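Long-range contacts in glutamine amidotransferase domain-containing protein (Streptococcus mutans, PDB 3L7N), which is of unknown specific function but probably hydrolyses glutamine and passes the released ammonia to an acceptor, as class I glutamine amidotransferases do: residues Lys32-Pro40 with Pro66-Leu76; Gln95-Leu106 with Asp145-Ala153. All coordinates share one frame; numbering follows the deposited sequence.

Interaction 1: Lys32-Pro40 with Pro66-Leu76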
loop_
_atom_site.group_PDB
_atom_site.type_symbol
_atom_site.label_atom_id
_atom_site.label_comp_id
_atom_site.label_asym_id
_atom_site.label_seq_id
_atom_site.Cartn_x
_atom_site.Cartn_y
_atom_site.Cartn_z
ATOM N N LYS A 32 -11.049 6.292 10.044
ATOM C CA LYS A 32 -11.674 5.229 9.329
ATOM C C LYS A 32 -12.741 5.798 8.374
ATOM O O LYS A 32 -13.894 5.995 8.778
ATOM C CB LYS A 32 -12.237 4.230 10.292
ATOM C CG LYS A 32 -11.212 3.530 11.042
ATOM C CD LYS A 32 -11.766 2.838 12.279
ATOM C CE LYS A 32 -10.649 2.302 13.161
ATOM N NZ LYS A 32 -11.146 1.755 14.403
ATOM N N VAL A 33 -12.346 6.154 7.132
ATOM C CA VAL A 33 -13.264 6.890 6.273
ATOM C C VAL A 33 -14.562 6.158 5.992
ATOM O O VAL A 33 -15.603 6.770 5.913
ATOM C CB VAL A 33 -12.634 7.362 5.026
ATOM C CG1 VAL A 33 -11.433 8.141 5.352
ATOM C CG2 VAL A 33 -12.301 6.205 4.099
ATOM N N TYR A 34 -14.506 4.831 5.946
ATOM C CA TYR A 34 -15.698 4.017 5.756
ATOM C C TYR A 34 -16.701 4.158 6.889
ATOM O O TYR A 34 -17.864 3.695 6.748
ATOM C CB TYR A 34 -15.325 2.507 5.529
ATOM C CG TYR A 34 -14.521 1.914 6.632
ATOM C CD1 TYR A 34 -15.127 1.179 7.647
ATOM C CD2 TYR A 34 -13.139 2.101 6.690
ATOM C CE1 TYR A 34 -14.394 0.664 8.692
ATOM C CE2 TYR A 34 -12.396 1.586 7.721
ATOM C CZ TYR A 34 -13.034 0.873 8.740
ATOM O OH TYR A 34 -12.293 0.370 9.794
ATOM N N ARG A 35 -16.278 4.740 8.030
ATOM C CA ARG A 35 -17.190 4.946 9.179
ATOM C C ARG A 35 -17.647 6.398 9.182
ATOM O O ARG A 35 -18.079 6.955 10.236
ATOM C CB ARG A 35 -16.472 4.616 10.499
ATOM C CG ARG A 35 -16.271 3.103 10.770
ATOM C CD ARG A 35 -15.772 2.911 12.184
ATOM N NE ARG A 35 -16.841 3.135 13.145
ATOM C CZ ARG A 35 -17.674 2.170 13.614
ATOM N NH1 ARG A 35 -17.493 0.862 13.292
ATOM N NH2 ARG A 35 -18.703 2.516 14.383
ATOM N N TYR A 36 -17.553 7.030 7.997
ATOM C CA TYR A 36 -17.760 8.481 7.818
ATOM C C TYR A 36 -16.998 9.293 8.776
ATOM O O TYR A 36 -17.435 10.354 9.138
ATOM C CB TYR A 36 -19.226 8.848 7.841
ATOM C CG TYR A 36 -20.007 8.158 6.741
ATOM C CD1 TYR A 36 -20.585 8.884 5.687
ATOM C CD2 TYR A 36 -20.106 6.779 6.705
ATOM C CE1 TYR A 36 -21.266 8.223 4.652
ATOM C CE2 TYR A 36 -20.752 6.129 5.685
ATOM C CZ TYR A 36 -21.330 6.827 4.672
ATOM O OH TYR A 36 -22.031 6.099 3.668
ATOM N N GLU A 37 -15.796 8.838 9.148
ATOM C CA GLU A 37 -14.891 9.672 9.956
ATOM C C GLU A 37 -14.235 10.740 9.146
ATOM O O GLU A 37 -13.957 10.559 8.005
ATOM C CB GLU A 37 -13.863 8.823 10.657
ATOM C CG GLU A 37 -14.431 8.059 11.790
ATOM C CD GLU A 37 -13.447 7.141 12.427
ATOM O OE1 GLU A 37 -12.231 7.321 12.266
ATOM O OE2 GLU A 37 -13.875 6.240 13.127
ATOM N N LYS A 38 -14.056 11.906 9.736
ATOM C CA LYS A 38 -13.516 13.111 8.968
ATOM C C LYS A 38 -11.978 13.072 8.885
ATOM O O LYS A 38 -11.299 12.860 9.899
ATOM C CB LYS A 38 -13.960 14.391 9.655
ATOM C CG LYS A 38 -15.092 15.083 9.038
ATOM C CD LYS A 38 -16.009 14.194 8.254
ATOM C CE LYS A 38 -16.685 15.110 7.159
ATOM N NZ LYS A 38 -17.603 14.444 6.214
ATOM N N LEU A 39 -11.442 13.254 7.672
ATOM C CA LEU A 39 -9.973 13.358 7.459
ATOM C C LEU A 39 -9.385 14.476 8.329
ATOM O O LEU A 39 -10.014 15.494 8.522
ATOM C CB LEU A 39 -9.687 13.681 6.009
ATOM C CG LEU A 39 -9.126 12.684 4.967
ATOM C CD1 LEU A 39 -9.104 11.220 5.386
ATOM C CD2 LEU A 39 -9.842 12.864 3.646
ATOM N N PRO A 40 -8.141 14.301 8.806
ATOM C CA PRO A 40 -7.509 15.396 9.514
ATOM C C PRO A 40 -7.518 16.649 8.665
ATOM O O PRO A 40 -7.244 16.575 7.464
ATOM C CB PRO A 40 -6.055 14.916 9.697
ATOM C CG PRO A 40 -6.010 13.526 9.284
ATOM C CD PRO A 40 -7.338 13.066 8.850
ATOM N N PRO A 66 -20.410 6.814 -0.353
ATOM C CA PRO A 66 -20.827 8.156 -0.021
ATOM C C PRO A 66 -19.874 8.883 0.978
ATOM O O PRO A 66 -20.022 10.147 1.200
ATOM C CB PRO A 66 -22.178 7.941 0.588
ATOM C CG PRO A 66 -22.650 6.756 0.035
ATOM C CD PRO A 66 -21.516 5.890 -0.291
ATOM N N TYR A 67 -18.928 8.109 1.585
ATOM C CA TYR A 67 -18.002 8.623 2.682
ATOM C C TYR A 67 -16.625 8.935 2.137
ATOM O O TYR A 67 -15.769 9.465 2.839
ATOM C CB TYR A 67 -17.855 7.575 3.765
ATOM C CG TYR A 67 -17.383 6.215 3.208
ATOM C CD1 TYR A 67 -16.039 5.991 2.909
ATOM C CD2 TYR A 67 -18.310 5.177 2.910
ATOM C CE1 TYR A 67 -15.610 4.794 2.360
ATOM C CE2 TYR A 67 -17.876 3.974 2.391
ATOM C CZ TYR A 67 -16.511 3.807 2.102
ATOM O OH TYR A 67 -16.056 2.638 1.567
ATOM N N TYR A 68 -16.402 8.554 0.909
ATOM C CA TYR A 68 -15.085 8.576 0.308
ATOM C C TYR A 68 -14.913 9.825 -0.471
ATOM O O TYR A 68 -15.704 10.104 -1.320
ATOM C CB TYR A 68 -15.000 7.418 -0.636
ATOM C CG TYR A 68 -13.757 7.340 -1.420
ATOM C CD1 TYR A 68 -13.789 7.400 -2.786
ATOM C CD2 TYR A 68 -12.535 7.133 -0.794
ATOM C CE1 TYR A 68 -12.662 7.283 -3.502
ATOM C CE2 TYR A 68 -11.416 6.999 -1.501
ATOM C CZ TYR A 68 -11.465 7.068 -2.851
ATOM O OH TYR A 68 -10.303 6.937 -3.570
ATOM N N ASP A 69 -13.840 10.550 -0.226
ATOM C CA ASP A 69 -13.567 11.816 -0.945
ATOM C C ASP A 69 -12.098 11.805 -1.430
ATOM O O ASP A 69 -11.184 12.166 -0.694
ATOM C CB ASP A 69 -13.830 12.980 -0.012
ATOM C CG ASP A 69 -13.699 14.334 -0.679
ATOM O OD1 ASP A 69 -13.140 14.440 -1.788
ATOM O OD2 ASP A 69 -14.147 15.325 -0.056
ATOM N N ALA A 70 -11.883 11.259 -2.634
ATOM C CA ALA A 70 -10.534 11.050 -3.162
ATOM C C ALA A 70 -9.818 12.363 -3.267
ATOM O O ALA A 70 -8.646 12.463 -2.971
ATOM C CB ALA A 70 -10.594 10.419 -4.424
ATOM N N GLN A 71 -10.554 13.401 -3.650
ATOM C CA GLN A 71 -9.992 14.744 -3.737
ATOM C C GLN A 71 -9.372 15.195 -2.413
ATOM O O GLN A 71 -8.267 15.738 -2.392
ATOM C CB GLN A 71 -11.062 15.743 -4.181
ATOM C CG GLN A 71 -10.733 16.471 -5.475
ATOM C CD GLN A 71 -9.267 16.364 -5.847
ATOM O OE1 GLN A 71 -8.425 17.089 -5.318
ATOM N NE2 GLN A 71 -8.954 15.455 -6.763
ATOM N N ALA A 72 -10.086 14.971 -1.313
ATOM C CA ALA A 72 -9.619 15.386 -0.006
ATOM C C ALA A 72 -8.426 14.575 0.410
ATOM O O ALA A 72 -7.490 15.120 0.974
ATOM C CB ALA A 72 -10.688 15.269 0.978
ATOM N N GLU A 73 -8.418 13.263 0.090
ATOM C CA GLU A 73 -7.241 12.453 0.393
ATOM C C GLU A 73 -6.014 12.872 -0.394
ATOM O O GLU A 73 -4.868 13.026 0.211
ATOM C CB GLU A 73 -7.514 10.984 0.272
ATOM C CG GLU A 73 -8.757 10.633 0.972
ATOM C CD GLU A 73 -8.909 9.126 1.342
ATOM O OE1 GLU A 73 -7.888 8.361 1.362
ATOM O OE2 GLU A 73 -10.087 8.733 1.620
ATOM N N VAL A 74 -6.219 13.168 -1.701
ATOM C CA VAL A 74 -5.133 13.750 -2.543
ATOM C C VAL A 74 -4.580 15.085 -1.943
ATOM O O VAL A 74 -3.354 15.229 -1.723
ATOM C CB VAL A 74 -5.553 13.961 -3.995
ATOM C CG1 VAL A 74 -4.461 14.713 -4.746
ATOM C CG2 VAL A 74 -5.869 12.607 -4.684
ATOM N N LYS A 75 -5.448 15.994 -1.588
ATOM C CA LYS A 75 -4.953 17.225 -0.996
ATOM C C LYS A 75 -4.239 16.969 0.291
ATOM O O LYS A 75 -3.246 17.639 0.609
ATOM C CB LYS A 75 -6.064 18.235 -0.784
ATOM C CG LYS A 75 -6.811 18.589 -2.028
ATOM C CD LYS A 75 -7.160 20.126 -2.045
ATOM C CE LYS A 75 -8.171 20.453 -3.216
ATOM N NZ LYS A 75 -9.243 21.366 -2.714
ATOM N N LEU A 76 -4.737 16.026 1.080
ATOM C CA LEU A 76 -4.090 15.765 2.388
ATOM C C LEU A 76 -2.642 15.239 2.137
ATOM O O LEU A 76 -1.657 15.724 2.777
ATOM C CB LEU A 76 -4.925 14.798 3.243
ATOM C CG LEU A 76 -4.207 14.196 4.403
ATOM C CD1 LEU A 76 -4.122 15.129 5.538
ATOM C CD2 LEU A 76 -4.881 12.956 4.820
HETATM O O HOH W 1 -15.286 10.051 5.551
#
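Tyr67 meets both Tyr34 and Tyr36, where the turn leaving edge strand 27-32 meets the lead-in to helix 70-82 in this class I glutamine amidotransferase fold. The Tyr36 ring takes Tyr67 CB over the centre of one face, 3.4 Å from the ring centroid. Beyond CB the two aromatic side chains cross at roughly a right angle, and the Tyr67 ring turns its edge to that same Tyr36 ring: a T-shaped pair with centroids 5.4 Å apart and planes at 70°. Tyr67 CG sits between its own backbone N and carbonyl carbon (chi1 55°), and this turns the ring against the 33-34 turn, so that Tyr34 CA rests over one face, 3.5 Å from the centroid, in a CH-pi contact. Val33 CG2 adds an apolar touch at Tyr67 CD1, while Pro66 CB packs at Tyr36 OH.

Further along, the contact moves onto the helix proper, whose first turn is N-capped by Asp69 through Ala72 N. Leu39 points toward the helix and places CD2 on Ala72 CB and, crossing the Glu73 side chain at about a right angle, 3.6 Å from Glu73 CG. The extended Glu73 side chain runs on past Leu39, and its OE1 hydrogen-bonds His8 NE2. A water joins the two backbones, 2.8 Å from both Glu37 O and Tyr67 O.

Interaction 2: Gln95-Leu106 with Asp145-Ala153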
loop_
_atom_site.group_PDB
_atom_site.type_symbol
_atom_site.label_atom_id
_atom_site.label_comp_id
_atom_site.label_asym_id
_atom_site.label_seq_id
_atom_site.Cartn_x
_atom_site.Cartn_y
_atom_site.Cartn_z
ATOM N N GLN A 95 -1.789 4.666 -5.214
ATOM C CA GLN A 95 -2.361 5.307 -6.361
ATOM C C GLN A 95 -2.765 6.732 -6.078
ATOM O O GLN A 95 -2.669 7.592 -6.968
ATOM C CB GLN A 95 -3.532 4.479 -6.883
ATOM C CG GLN A 95 -3.060 3.110 -7.344
ATOM C CD GLN A 95 -4.158 2.006 -7.412
ATOM O OE1 GLN A 95 -5.356 2.276 -7.591
ATOM N NE2 GLN A 95 -3.712 0.746 -7.318
ATOM N N LEU A 96 -3.234 7.019 -4.847
ATOM C CA LEU A 96 -3.532 8.418 -4.500
ATOM C C LEU A 96 -2.227 9.211 -4.373
ATOM O O LEU A 96 -2.170 10.357 -4.725
ATOM C CB LEU A 96 -4.370 8.537 -3.219
ATOM C CG LEU A 96 -5.783 7.951 -3.276
ATOM C CD1 LEU A 96 -6.270 7.619 -1.922
ATOM C CD2 LEU A 96 -6.725 8.873 -3.923
ATOM N N MET A 97 -1.171 8.587 -3.906
ATOM C CA MET A 97 0.093 9.272 -3.957
ATOM C C MET A 97 0.507 9.644 -5.414
ATOM O O MET A 97 0.903 10.786 -5.676
ATOM C CB MET A 97 1.165 8.507 -3.265
ATOM C CG MET A 97 0.900 8.361 -1.844
ATOM S SD MET A 97 2.234 7.575 -1.071
ATOM C CE MET A 97 3.445 8.840 -1.182
ATOM N N GLY A 98 0.305 8.723 -6.361
ATOM C CA GLY A 98 0.601 9.013 -7.719
ATOM C C GLY A 98 -0.115 10.280 -8.185
ATOM O O GLY A 98 0.537 11.239 -8.745
ATOM N N VAL A 99 -1.446 10.314 -7.958
ATOM C CA VAL A 99 -2.253 11.429 -8.356
ATOM C C VAL A 99 -1.760 12.639 -7.671
ATOM O O VAL A 99 -1.621 13.645 -8.275
ATOM C CB VAL A 99 -3.733 11.204 -8.042
ATOM C CG1 VAL A 99 -4.542 12.403 -8.397
ATOM C CG2 VAL A 99 -4.233 10.038 -8.789
ATOM N N ALA A 100 -1.435 12.529 -6.389
ATOM C CA ALA A 100 -1.049 13.719 -5.629
ATOM C C ALA A 100 0.179 14.366 -6.247
ATOM O O ALA A 100 0.328 15.558 -6.206
ATOM C CB ALA A 100 -0.799 13.384 -4.208
ATOM N N TYR A 101 1.041 13.531 -6.830
ATOM C CA TYR A 101 2.367 13.943 -7.381
ATOM C C TYR A 101 2.336 14.181 -8.912
ATOM O O TYR A 101 3.403 14.343 -9.528
ATOM C CB TYR A 101 3.406 12.885 -7.077
ATOM C CG TYR A 101 3.997 13.028 -5.705
ATOM C CD1 TYR A 101 4.984 13.961 -5.462
ATOM C CD2 TYR A 101 3.527 12.251 -4.606
ATOM C CE1 TYR A 101 5.576 14.108 -4.175
ATOM C CE2 TYR A 101 4.116 12.377 -3.337
ATOM C CZ TYR A 101 5.147 13.333 -3.143
ATOM O OH TYR A 101 5.722 13.515 -1.933
ATOM N N GLY A 102 1.119 14.175 -9.515
ATOM C CA GLY A 102 0.912 14.687 -10.808
ATOM C C GLY A 102 0.610 13.646 -11.847
ATOM O O GLY A 102 0.385 13.976 -12.969
ATOM N N ALA A 103 0.548 12.382 -11.494
ATOM C CA ALA A 103 0.261 11.351 -12.482
ATOM C C ALA A 103 -0.976 10.553 -12.196
ATOM O O ALA A 103 -1.121 10.037 -11.147
ATOM C CB ALA A 103 1.379 10.444 -12.563
ATOM N N ASP A 104 -1.853 10.404 -13.155
ATOM C CA ASP A 104 -3.035 9.612 -12.941
ATOM C C ASP A 104 -2.839 8.143 -13.112
ATOM O O ASP A 104 -1.973 7.709 -13.810
ATOM C CB ASP A 104 -4.206 10.079 -13.772
ATOM C CG ASP A 104 -5.514 9.645 -13.171
ATOM O OD1 ASP A 104 -5.477 8.809 -12.279
ATOM O OD2 ASP A 104 -6.582 10.124 -13.553
ATOM N N TYR A 105 -3.680 7.387 -12.443
ATOM C CA TYR A 105 -3.466 5.997 -12.165
ATOM C C TYR A 105 -3.780 5.156 -13.350
ATOM O O TYR A 105 -4.480 5.576 -14.204
ATOM C CB TYR A 105 -4.301 5.580 -10.950
ATOM C CG TYR A 105 -5.757 5.371 -11.210
ATOM C CD1 TYR A 105 -6.249 4.133 -11.491
ATOM C CD2 TYR A 105 -6.632 6.408 -11.173
ATOM C CE1 TYR A 105 -7.530 3.949 -11.721
ATOM C CE2 TYR A 105 -7.913 6.211 -11.415
ATOM C CZ TYR A 105 -8.350 4.979 -11.676
ATOM O OH TYR A 105 -9.640 4.776 -11.931
ATOM N N LEU A 106 -3.258 3.949 -13.391
ATOM C CA LEU A 106 -3.474 3.071 -14.584
ATOM C C LEU A 106 -3.959 1.649 -14.186
ATOM O O LEU A 106 -3.854 1.264 -13.039
ATOM C CB LEU A 106 -2.175 2.955 -15.406
ATOM C CG LEU A 106 -1.450 4.233 -15.850
ATOM C CD1 LEU A 106 -0.016 3.917 -16.199
ATOM C CD2 LEU A 106 -2.190 4.913 -17.059
ATOM N N ASP A 145 -5.278 -2.470 -10.543
ATOM C CA ASP A 145 -4.697 -1.214 -11.033
ATOM C C ASP A 145 -3.288 -0.994 -10.453
ATOM O O ASP A 145 -2.767 -1.849 -9.736
ATOM C CB ASP A 145 -5.586 -0.060 -10.678
ATOM C CG ASP A 145 -6.828 -0.032 -11.478
ATOM O OD1 ASP A 145 -6.938 -0.787 -12.455
ATOM O OD2 ASP A 145 -7.731 0.730 -11.128
ATOM N N MET A 146 -2.651 0.110 -10.844
ATOM C CA MET A 146 -1.330 0.468 -10.335
ATOM C C MET A 146 -1.125 2.012 -10.415
ATOM O O MET A 146 -1.934 2.720 -11.005
ATOM C CB MET A 146 -0.248 -0.238 -11.130
ATOM C CG MET A 146 -0.006 0.388 -12.602
ATOM S SD MET A 146 1.276 -0.466 -13.603
ATOM C CE MET A 146 1.240 0.554 -15.033
ATOM N N PRO A 147 -0.063 2.520 -9.810
ATOM C CA PRO A 147 -0.033 3.997 -9.745
ATOM C C PRO A 147 0.591 4.719 -11.016
ATOM O O PRO A 147 1.512 4.180 -11.665
ATOM C CB PRO A 147 0.791 4.278 -8.496
ATOM C CG PRO A 147 1.481 2.974 -8.150
ATOM C CD PRO A 147 0.656 1.890 -8.682
ATOM N N GLY A 148 0.061 5.913 -11.347
ATOM C CA GLY A 148 0.795 6.920 -12.169
ATOM C C GLY A 148 2.260 7.099 -11.765
ATOM O O GLY A 148 2.605 7.030 -10.600
ATOM N N LEU A 149 3.138 7.285 -12.750
ATOM C CA LEU A 149 4.566 7.607 -12.438
ATOM C C LEU A 149 4.963 9.024 -12.951
ATOM O O LEU A 149 5.207 9.212 -14.130
ATOM C CB LEU A 149 5.509 6.533 -12.996
ATOM C CG LEU A 149 6.953 6.687 -12.544
ATOM C CD1 LEU A 149 7.133 6.121 -11.116
ATOM C CD2 LEU A 149 7.970 6.032 -13.532
ATOM N N PRO A 150 4.925 10.007 -12.086
ATOM C CA PRO A 150 5.432 11.335 -12.467
ATOM C C PRO A 150 6.911 11.296 -12.686
ATOM O O PRO A 150 7.598 10.389 -12.164
ATOM C CB PRO A 150 5.145 12.185 -11.253
ATOM C CG PRO A 150 4.615 11.250 -10.201
ATOM C CD PRO A 150 4.695 9.873 -10.656
ATOM N N ASP A 151 7.429 12.268 -13.440
ATOM C CA ASP A 151 8.804 12.191 -13.970
ATOM C C ASP A 151 9.845 12.109 -12.878
ATOM O O ASP A 151 10.909 11.600 -13.119
ATOM C CB ASP A 151 9.134 13.388 -14.845
ATOM C CG ASP A 151 8.380 13.393 -16.153
ATOM O OD1 ASP A 151 7.760 12.344 -16.516
ATOM O OD2 ASP A 151 8.373 14.484 -16.814
ATOM N N LYS A 152 9.535 12.658 -11.709
ATOM C CA LYS A 152 10.496 12.729 -10.618
ATOM C C LYS A 152 10.415 11.500 -9.726
ATOM O O LYS A 152 11.162 11.378 -8.755
ATOM C CB LYS A 152 10.274 13.995 -9.789
ATOM C CG LYS A 152 9.229 14.938 -10.365
ATOM C CD LYS A 152 8.312 15.476 -9.279
ATOM C CE LYS A 152 6.951 14.801 -9.321
ATOM N NZ LYS A 152 5.947 15.521 -8.490
ATOM N N ALA A 153 9.504 10.591 -10.053
ATOM C CA ALA A 153 9.347 9.375 -9.257
ATOM C C ALA A 153 10.186 8.272 -9.833
ATOM O O ALA A 153 10.361 8.204 -11.053
ATOM C CB ALA A 153 7.895 8.964 -9.182
HETATM O O HOH W 2 -1.564 7.571 -9.552
HETATM O O HOH W 3 1.014 7.212 -15.429
#
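Met146 CG stands between its backbone N and carbonyl carbon (chi1 75°), and the extended chain beyond carries CE to within 3.8 Å of Leu106 CD1; Leu106 CG lies beside its own backbone N, anti to the carbonyl carbon (chi1 -53°). Both side chains lie on one face of the sheet, where Leu106 and Met146 form an antiparallel hydrogen-bonded pair at its outermost strand, 145-146: Leu106 N gives to Met146 O, and Met146 N to Leu106 O at 2.8 Å. Beside this pair, Asp145 OD2 meets the edge of the Tyr105 ring at CE1, 3.3 Å away, with carboxylate and ring planes 42° apart; the phenol's OH is held by Ser59.

A Schellman motif ends helix 92-100, with Gly102 at positive phi, and brings the chain round so that Ala103 CB lies against the Gly148 backbone and, at 3.9 Å, Pro150 CD. Pro150 CG also packs on Tyr101 CB. Lys152, in the type I turn that begins at Pro150, bends at its second and third torsions, which lets NZ lie near the plane of the Tyr101 ring at its edge while donating to Tyr101 O from 3.0 Å. Between helix and loop, a water is gripped by three backbone atoms: it donates to Gln95 O and to Ala103 O, and accepts from Gly148 N at 2.9 Å.

Interaction 1 closes before interaction 2 opens along the chain, and their centres stand 19 Å apart. They reach to the two margins of one mixed sheet: interaction 1 starts at the end of outermost strand 27-32, and interaction 2 includes outermost strand 145-146. Helices 70-82 and 92-100 bridge the gap by packing together, with Val74 CG1 3.7 Å from Ala100 CA and Val74 CG2 against Val99 and Leu96. Strand 86-90 connects these helices, and the bend between it and helix 92-100, around Cys91, fits the nucleophile elbow of class I amidotransferases. Interaction 1 thus sets a loop against the helix before strand 86-90; interaction 2 sets the helix after the probable catalytic turn, and the chain leaving it, against residues 145-153.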